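Local coordinates for protein glutathione-independent glyoxalase DJ-1 (Schizosaccharomyces pombe, PDB 4QYT) that converts methylglyoxal to D-lactate in one glutathione-independent step and helps protect the cell against reactive oxygen species, at residues K6-V11 / D35-G40; Q97-F102 / S123-K128. All blocks are in the same frame, centred on the assembly; numbering follows the deposited sequence.

Contact 1: K6-V11 / D35-G40; sequences KVCLFV and DSVYVG. With EDO (1,2-ethanediol), chain E.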
ATOM      1  N   LYS A   6       1.773 -20.250  -5.715  0.52 16.09           N
ATOM      2  CA  LYS A   6       0.933 -20.060  -4.559  0.52 14.49           C
ATOM      3  C   LYS A   6       1.721 -19.259  -3.529  0.52 10.92           C
ATOM      4  O   LYS A   6       2.756 -19.732  -3.026  0.52 11.53           O
ATOM      5  CB  LYS A   6       0.585 -21.443  -4.023  0.52 15.67           C
ATOM      6  CG  LYS A   6      -0.311 -22.235  -4.961  0.52 16.82           C
ATOM      7  CD  LYS A   6      -0.515 -23.653  -4.475  0.52 17.14           C
ATOM      8  CE  LYS A   6       0.786 -24.450  -4.466  0.52 13.63           C
ATOM      9  NZ  LYS A   6       0.745 -25.790  -5.143  0.52 26.83           N
ATOM     10  N   VAL A   7       1.240 -18.071  -3.178  1.00  9.38           N
ATOM     11  CA  VAL A   7       2.015 -17.147  -2.357  1.00  8.15           C
ATOM     12  C   VAL A   7       1.432 -17.049  -0.952  1.00  7.43           C
ATOM     13  O   VAL A   7       0.215 -16.952  -0.773  1.00  8.06           O
ATOM     14  CB  VAL A   7       2.033 -15.755  -3.031  1.00  8.59           C
ATOM     15  CG1 VAL A   7       2.862 -14.761  -2.238  1.00  9.51           C
ATOM     16  CG2 VAL A   7       2.533 -15.861  -4.468  1.00 10.58           C
ATOM     17  N   CYS A   8       2.343 -16.999   0.023  1.00  7.29           N
ATOM     18  CA  CYS A   8       2.015 -16.643   1.400  1.00  6.93           C
ATOM     19  C   CYS A   8       2.616 -15.284   1.727  1.00  7.21           C
ATOM     20  O   CYS A   8       3.844 -15.118   1.655  1.00  8.18           O
ATOM     21  CB  CYS A   8       2.615 -17.663   2.363  1.00  7.89           C
ATOM     22  SG  CYS A   8       2.506 -17.167   4.086  1.00  8.43           S
ATOM     23  N   LEU A   9       1.755 -14.343   2.099  1.00  6.91           N
ATOM     24  CA  LEU A   9       2.198 -13.056   2.629  1.00  6.62           C
ATOM     25  C   LEU A   9       1.991 -13.122   4.147  1.00  6.42           C
ATOM     26  O   LEU A   9       0.879 -13.100   4.647  1.00  7.58           O
ATOM     27  CB  LEU A   9       1.375 -11.960   1.960  1.00  7.12           C
ATOM     28  CG  LEU A   9       1.688 -10.536   2.295  1.00 10.96           C
ATOM     29  CD1 LEU A   9       3.093 -10.152   2.417  1.00 12.40           C
ATOM     30  CD2 LEU A   9       0.927  -9.590   1.408  1.00 11.14           C
ATOM     31  N   PHE A  10       3.114 -13.278   4.866  1.00  6.88           N
ATOM     32  CA  PHE A  10       3.020 -13.277   6.325  1.00  6.84           C
ATOM     33  C   PHE A  10       2.620 -11.900   6.811  1.00  7.44           C
ATOM     34  O   PHE A  10       2.984 -10.871   6.243  1.00  8.87           O
ATOM     35  CB  PHE A  10       4.363 -13.679   6.943  1.00  8.13           C
ATOM     36  CG  PHE A  10       4.669 -15.145   6.881  1.00  8.06           C
ATOM     37  CD1 PHE A  10       3.924 -16.053   7.619  1.00  8.44           C
ATOM     38  CD2 PHE A  10       5.739 -15.649   6.149  1.00  8.90           C
ATOM     39  CE1 PHE A  10       4.241 -17.404   7.625  1.00  9.56           C
ATOM     40  CE2 PHE A  10       6.059 -16.994   6.180  1.00  9.46           C
ATOM     41  CZ  PHE A  10       5.319 -17.876   6.916  1.00  9.19           C
ATOM     42  N   VAL A  11       1.961 -11.882   7.969  0.70  7.41           N
ATOM     43  CA  VAL A  11       1.488 -10.645   8.568  0.70  7.55           C
ATOM     44  C   VAL A  11       1.414 -10.854  10.073  0.70  8.01           C
ATOM     45  O   VAL A  11       1.075 -11.940  10.539  0.70  8.69           O
ATOM     46  CB  VAL A  11       0.149 -10.176   7.956  0.70  7.83           C
ATOM     47  CG1 VAL A  11      -1.000 -11.123   8.305  0.70  6.59           C
ATOM     48  CG2 VAL A  11      -0.205  -8.739   8.295  0.70  8.04           C
ATOM     49  N   ASP A  35      -2.429 -15.904  -0.067  1.00  8.32           N
ATOM     50  CA  ASP A  35      -3.073 -15.863   1.239  1.00  8.67           C
ATOM     51  C   ASP A  35      -2.256 -14.964   2.156  1.00  7.81           C
ATOM     52  O   ASP A  35      -1.034 -15.033   2.125  1.00  8.60           O
ATOM     53  CB  ASP A  35      -3.099 -17.247   1.925  1.00  9.51           C
ATOM     54  CG  ASP A  35      -4.000 -18.278   1.285  1.00 11.01           C
ATOM     55  OD1 ASP A  35      -5.006 -17.894   0.657  1.00 16.50           O
ATOM     56  OD2 ASP A  35      -3.707 -19.470   1.468  1.00 11.56           O
ATOM     57  N   SER A  36      -2.934 -14.244   3.043  1.00  7.61           N
ATOM     58  CA  SER A  36      -2.262 -13.633   4.179  1.00  7.77           C
ATOM     59  C   SER A  36      -2.326 -14.600   5.339  1.00  7.88           C
ATOM     60  O   SER A  36      -3.369 -15.199   5.621  1.00  9.52           O
ATOM     61  CB  SER A  36      -2.887 -12.287   4.537  1.00  8.73           C
ATOM     62  OG  SER A  36      -4.279 -12.430   4.778  1.00 10.39           O
ATOM     63  N   VAL A  37      -1.172 -14.780   5.980  1.00  7.63           N
ATOM     64  CA  VAL A  37      -1.004 -15.763   7.058  1.00  7.68           C
ATOM     65  C   VAL A  37      -0.485 -15.049   8.287  1.00  7.96           C
ATOM     66  O   VAL A  37       0.650 -14.547   8.306  1.00  7.97           O
ATOM     67  CB  VAL A  37      -0.079 -16.915   6.620  1.00  7.73           C
ATOM     68  CG1 VAL A  37       0.126 -17.878   7.765  1.00  9.45           C
ATOM     69  CG2 VAL A  37      -0.628 -17.645   5.381  1.00  9.10           C
ATOM     70  N   TYR A  38      -1.351 -14.976   9.307  1.00  8.62           N
ATOM     71  CA  TYR A  38      -1.120 -14.191  10.510  1.00  8.83           C
ATOM     72  C   TYR A  38      -0.357 -14.998  11.548  1.00  9.25           C
ATOM     73  O   TYR A  38      -0.715 -16.146  11.864  1.00 10.26           O
ATOM     74  CB  TYR A  38      -2.480 -13.761  11.061  1.00  9.81           C
ATOM     75  CG  TYR A  38      -2.483 -13.148  12.442  1.00 10.07           C
ATOM     76  CD1 TYR A  38      -1.824 -11.940  12.700  1.00  9.90           C
ATOM     77  CD2 TYR A  38      -3.219 -13.707  13.465  1.00 12.52           C
ATOM     78  CE1 TYR A  38      -1.917 -11.307  13.947  1.00 11.94           C
ATOM     79  CE2 TYR A  38      -3.287 -13.097  14.703  1.00 15.03           C
ATOM     80  CZ  TYR A  38      -2.671 -11.878  14.944  1.00 13.58           C
ATOM     81  OH  TYR A  38      -2.766 -11.346  16.210  1.00 16.01           O
ATOM     82  N   VAL A  39       0.622 -14.331  12.149  1.00  9.59           N
ATOM     83  CA  VAL A  39       1.356 -14.824  13.276  1.00 11.96           C
ATOM     84  C   VAL A  39       1.066 -13.866  14.431  1.00 12.76           C
ATOM     85  O   VAL A  39       1.530 -12.735  14.463  1.00 13.81           O
ATOM     86  CB  VAL A  39       2.860 -14.841  12.980  1.00 13.57           C
ATOM     87  CG1 VAL A  39       3.679 -15.268  14.196  1.00 16.50           C
ATOM     88  CG2 VAL A  39       3.151 -15.720  11.781  1.00 14.14           C
ATOM     89  N   GLY A  40       0.308 -14.342  15.419  1.00 15.32           N
ATOM     90  CA  GLY A  40      -0.050 -13.491  16.540  1.00 16.31           C
ATOM     91  C   GLY A  40      -1.045 -14.128  17.479  1.00 19.35           C
ATOM     92  O   GLY A  40      -1.436 -15.279  17.280  1.00 23.49           O
TER
HETATM   93  C1  EDO E 201      -7.649 -10.514   3.753  1.00 17.15           C
HETATM   94  O1  EDO E 201      -8.157  -9.410   4.420  1.00 15.50           O
HETATM   95  C2  EDO E 201      -6.220 -10.476   3.169  1.00 14.57           C
HETATM   96  O2  EDO E 201      -5.367 -10.180   4.186  1.00 19.11           O
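Cys8, Phe10 and Val37 meet on one face of the sheet. The SG of Cys8 sits 3.8 Å above the plane of the Phe10 ring, over its centre. The chi1 of Cys8, 170°, puts SG anti to the backbone N. From there the same sulfur also meets Val37, with SG 3.4 Å from CG2. Phe10 and Val37 lie side by side and point the same way. The Phe10 CE1 edge atom is 4.1 Å from Val37 CG1, and Val37 O lies at the ring edge, near its plane. Further along, Val39 CG2 comes to 4.2 Å from Phe10 CD1. Leu89 of helix 83-90 covers both Phe10 and Val39, and the ring of Phe70 meets that of Phe10, their planes about 10° apart.

Behind these side chains are two parallel neighbours in the central sheet of the DJ-1/PfpI fold. Strands 7-12 and 34-39 are joined through helix 17-29 as a beta-alpha-beta crossover. Five backbone bonds run between them, from Asp35 N to Val7 O at one end to Val39 N to Val11 O at the other. The Val11 N to Val37 O bond is the most bent, with an N-H...O angle of 142°, and its donor stands above the carbonyl plane.

The opposite face carries Leu9, Val11, Ser36 and Tyr38. Phe20 of helix 17-29 touches the first three. Leu9 lies about 7 Å, side chain to side chain, from Glu19, an inferred active-site residue. Val11 CG1 rests 4.1 Å from Tyr38 CB. The Tyr38 ring has Gly40 N over its centre, and its hydroxyl bonds to Asp13 and Asn42. Ser36 OG is hydrogen-bonded to O2 of an ethanediol at 2.6 Å, probably from the crystallisation liquor. A second bond reaches the hydroxyl from Asn58 N.

Contact 2: Q97-F102 / S123-K128; sequences QVVKEF and SGLPNK
Val99 and Lys100 of helix 93-102 pack against Ser123, Gly124 and Leu125, where helix 118-122 ends in a Schellman motif. Gly124 is the first residue to leave the helix. Its positive phi of 70° turns the chain away, and the end of the Leu125 side chain reaches toward helix 93-102.

The tight part is apolar. Val99 CG1 is anti to its backbone N and faces the end of Leu125. It lies 3.5 Å from Leu125 CD1 and 3.9 Å from Leu125 CD2. The two side chains cross at about a right angle, and one valine methyl meets both branches of the leucine. Met112 of strand 109-112 touches both residues, and Ile79 and Ile110 add further contacts to Val99. This places the pair between the helix and the central sheet. Ser123 borders the same patch, its OG 4.0 Å from Val99 CG1. That hydroxyl is bonded to Thr119 O of helix 118-122, four residues earlier.

The looser part is polar and lies at the surface. Lys100 is exposed, and Gly124 beside it is exposed too. The first part of the lysine chain runs past Ser123, with CG 4.1 Å from Ser123 CB. The chain then bends at chi3 and chi4 and curls round the Ser123 carbonyl. The ammonium group probably also eases the partial negative charge at this helix end. CD passes 3.2 Å from Ser123 O, and NZ then bonds to that oxygen at 2.8 Å, with a C=O...N angle of 166°.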
ATOM      1  N   GLN A  97      11.965 -21.354   9.866  1.00 10.04           N
ATOM      2  CA  GLN A  97      12.020 -22.694   9.288  1.00 10.63           C
ATOM      3  C   GLN A  97      11.581 -22.689   7.832  1.00  9.97           C
ATOM      4  O   GLN A  97      12.173 -23.356   6.983  1.00 11.95           O
ATOM      5  CB  GLN A  97      11.110 -23.643  10.070  1.00 10.87           C
ATOM      6  CG  GLN A  97      11.614 -23.997  11.479  1.00 11.40           C
ATOM      7  CD  GLN A  97      10.526 -24.474  12.461  1.00 12.60           C
ATOM      8  OE1 GLN A  97       9.319 -24.433  12.192  1.00 14.10           O
ATOM      9  NE2 GLN A  97      10.954 -24.911  13.606  1.00 15.06           N
ATOM     10  N   VAL A  98      10.535 -21.934   7.516  1.00  9.81           N
ATOM     11  CA  VAL A  98      10.102 -21.813   6.132  1.00  9.62           C
ATOM     12  C   VAL A  98      11.204 -21.175   5.302  1.00  9.39           C
ATOM     13  O   VAL A  98      11.496 -21.638   4.198  1.00 10.73           O
ATOM     14  CB  VAL A  98       8.786 -20.974   6.073  1.00 10.52           C
ATOM     15  CG1 VAL A  98       8.511 -20.423   4.672  1.00 10.83           C
ATOM     16  CG2 VAL A  98       7.612 -21.787   6.598  1.00 10.57           C
ATOM     17  N   VAL A  99      11.763 -20.063   5.798  1.00  9.88           N
ATOM     18  CA  VAL A  99      12.816 -19.400   5.039  1.00 11.01           C
ATOM     19  C   VAL A  99      14.030 -20.321   4.780  1.00 10.74           C
ATOM     20  O   VAL A  99      14.564 -20.368   3.672  1.00 11.82           O
ATOM     21  CB  VAL A  99      13.187 -18.066   5.765  1.00 15.21           C
ATOM     22  CG1 VAL A  99      14.512 -17.492   5.311  1.00 15.89           C
ATOM     23  CG2 VAL A  99      12.041 -17.074   5.642  1.00 13.55           C
ATOM     24  N   LYS A 100      14.447 -21.026   5.804  1.00 11.97           N
ATOM     25  CA  LYS A 100      15.563 -21.959   5.670  1.00 13.18           C
ATOM     26  C   LYS A 100      15.245 -23.073   4.702  1.00 13.27           C
ATOM     27  O   LYS A 100      16.114 -23.490   3.904  1.00 16.69           O
ATOM     28  CB  LYS A 100      15.933 -22.533   7.036  1.00 16.60           C
ATOM     29  CG  LYS A 100      16.586 -21.526   7.946  1.00 18.71           C
ATOM     30  CD  LYS A 100      16.868 -22.092   9.313  1.00 22.73           C
ATOM     31  CE  LYS A 100      18.117 -22.950   9.275  1.00 29.50           C
ATOM     32  NZ  LYS A 100      19.363 -22.159   8.984  1.00 33.62           N
ATOM     33  N   GLU A 101      14.024 -23.600   4.766  1.00 12.82           N
ATOM     34  CA  GLU A 101      13.651 -24.648   3.836  1.00 13.73           C
ATOM     35  C   GLU A 101      13.623 -24.158   2.408  1.00 12.36           C
ATOM     36  O   GLU A 101      14.011 -24.878   1.476  1.00 14.74           O
ATOM     37  CB  GLU A 101      12.278 -25.229   4.180  1.00 15.15           C
ATOM     38  CG  GLU A 101      11.794 -26.293   3.213  1.00 17.90           C
ATOM     39  CD  GLU A 101      12.735 -27.479   3.087  1.00 19.20           C
ATOM     40  OE1 GLU A 101      13.303 -27.903   4.142  1.00 24.73           O
ATOM     41  OE2 GLU A 101      12.728 -28.108   1.983  1.00 22.33           O
ATOM     42  N   PHE A 102      13.112 -22.944   2.205  1.00 10.50           N
ATOM     43  CA  PHE A 102      12.950 -22.435   0.871  1.00  9.86           C
ATOM     44  C   PHE A 102      14.259 -22.014   0.236  1.00 10.02           C
ATOM     45  O   PHE A 102      14.376 -21.995  -0.982  1.00 10.79           O
ATOM     46  CB  PHE A 102      11.968 -21.254   0.844  1.00  9.26           C
ATOM     47  CG  PHE A 102      10.507 -21.606   0.809  1.00  8.56           C
ATOM     48  CD1 PHE A 102      10.017 -22.807   1.250  1.00 10.73           C
ATOM     49  CD2 PHE A 102       9.598 -20.688   0.314  1.00  9.28           C
ATOM     50  CE1 PHE A 102       8.680 -23.091   1.182  1.00 11.56           C
ATOM     51  CE2 PHE A 102       8.256 -20.956   0.261  1.00  9.55           C
ATOM     52  CZ  PHE A 102       7.795 -22.163   0.694  1.00  9.88           C
ATOM     53  N   SER A 123      17.444 -16.327  10.760  0.70 19.84           N
ATOM     54  CA  SER A 123      17.299 -17.677  10.222  0.70 19.41           C
ATOM     55  C   SER A 123      18.646 -18.327   9.905  0.70 22.50           C
ATOM     56  O   SER A 123      18.700 -19.482   9.491  0.70 25.24           O
ATOM     57  CB  SER A 123      16.469 -17.555   8.949  0.70 16.48           C
ATOM     58  OG  SER A 123      15.135 -17.162   9.233  0.70 14.62           O
ATOM     59  N   GLY A 124      19.705 -17.525   9.955  1.00 23.66           N
ATOM     60  CA  GLY A 124      21.052 -17.923   9.534  1.00 26.66           C
ATOM     61  C   GLY A 124      21.251 -18.117   8.038  1.00 23.50           C
ATOM     62  O   GLY A 124      22.055 -18.957   7.640  1.00 26.82           O
ATOM     63  N   LEU A 125      20.591 -17.326   7.188  1.00 23.00           N
ATOM     64  CA  LEU A 125      20.807 -17.439   5.729  1.00 23.15           C
ATOM     65  C   LEU A 125      22.212 -17.010   5.309  1.00 22.11           C
ATOM     66  O   LEU A 125      22.705 -15.992   5.763  1.00 26.16           O
ATOM     67  CB  LEU A 125      19.813 -16.606   4.922  1.00 20.68           C
ATOM     68  CG  LEU A 125      18.352 -17.009   5.052  1.00 19.29           C
ATOM     69  CD1 LEU A 125      17.527 -16.220   4.066  1.00 20.45           C
ATOM     70  CD2 LEU A 125      18.201 -18.506   4.870  1.00 20.53           C
ATOM     71  N   PRO A 126      22.828 -17.754   4.378  1.00 25.55           N
ATOM     72  CA  PRO A 126      24.237 -17.533   4.076  1.00 26.66           C
ATOM     73  C   PRO A 126      24.433 -16.722   2.797  1.00 25.24           C
ATOM     74  O   PRO A 126      25.561 -16.635   2.300  1.00 28.99           O
ATOM     75  CB  PRO A 126      24.764 -18.939   3.873  1.00 28.75           C
ATOM     76  CG  PRO A 126      23.613 -19.655   3.239  1.00 27.00           C
ATOM     77  CD  PRO A 126      22.391 -19.082   3.928  1.00 25.94           C
ATOM     78  N   ASN A 127      23.408 -16.003   2.359  1.00 25.61           N
ATOM     79  CA  ASN A 127      23.611 -15.039   1.284  1.00 24.52           C
ATOM     80  C   ASN A 127      24.734 -14.045   1.658  1.00 22.94           C
ATOM     81  O   ASN A 127      24.941 -13.689   2.829  1.00 29.32           O
ATOM     82  CB  ASN A 127      22.295 -14.319   0.921  1.00 25.01           C
ATOM     83  CG  ASN A 127      21.602 -13.717   2.126  1.00 23.30           C
ATOM     84  OD1 ASN A 127      21.205 -14.438   3.042  1.00 25.30           O
ATOM     85  ND2 ASN A 127      21.508 -12.384   2.161  1.00 26.48           N
ATOM     86  N   LYS A 128      25.402 -13.530   0.634  1.00 27.33           N
ATOM     87  CA  LYS A 128      26.479 -12.594   0.873  1.00 26.60           C
ATOM     88  C   LYS A 128      26.015 -11.158   0.962  1.00 33.46           C
ATOM     89  O   LYS A 128      26.626 -10.352   1.648  1.00 30.06           O
ATOM     90  CB  LYS A 128      27.553 -12.731  -0.211  1.00 37.30           C
ATOM     91  CG  LYS A 128      28.112 -14.140  -0.352  1.00 53.45           C
ATOM     92  CD  LYS A 128      28.570 -14.685   0.992  1.00 43.12           C
ATOM     93  CE  LYS A 128      28.738 -16.197   0.957  1.00 66.45           C
ATOM     94  NZ  LYS A 128      29.664 -16.634  -0.126  1.00 85.89           N
TER

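From the N terminus, the chain first forms strand 7-12, passes through helix 17-29 and returns as strand 34-39. Contact 1 closes that 23-residue connection. Contact 2 opens only afterwards. It closes the 20 residues from helix 93-102 through strand 109-112 and helix 118-122 to the loop before strand 129-130. The two are in series and neither nest nor cross. Contact 1 joins two strands within the central sheet, while contact 2 joins a helix to a loop beside it. Their centres are 18 Å apart and they do not touch. Phe70 of helix 67-73 reaches both neighbourhoods, meeting Phe10 and Val98.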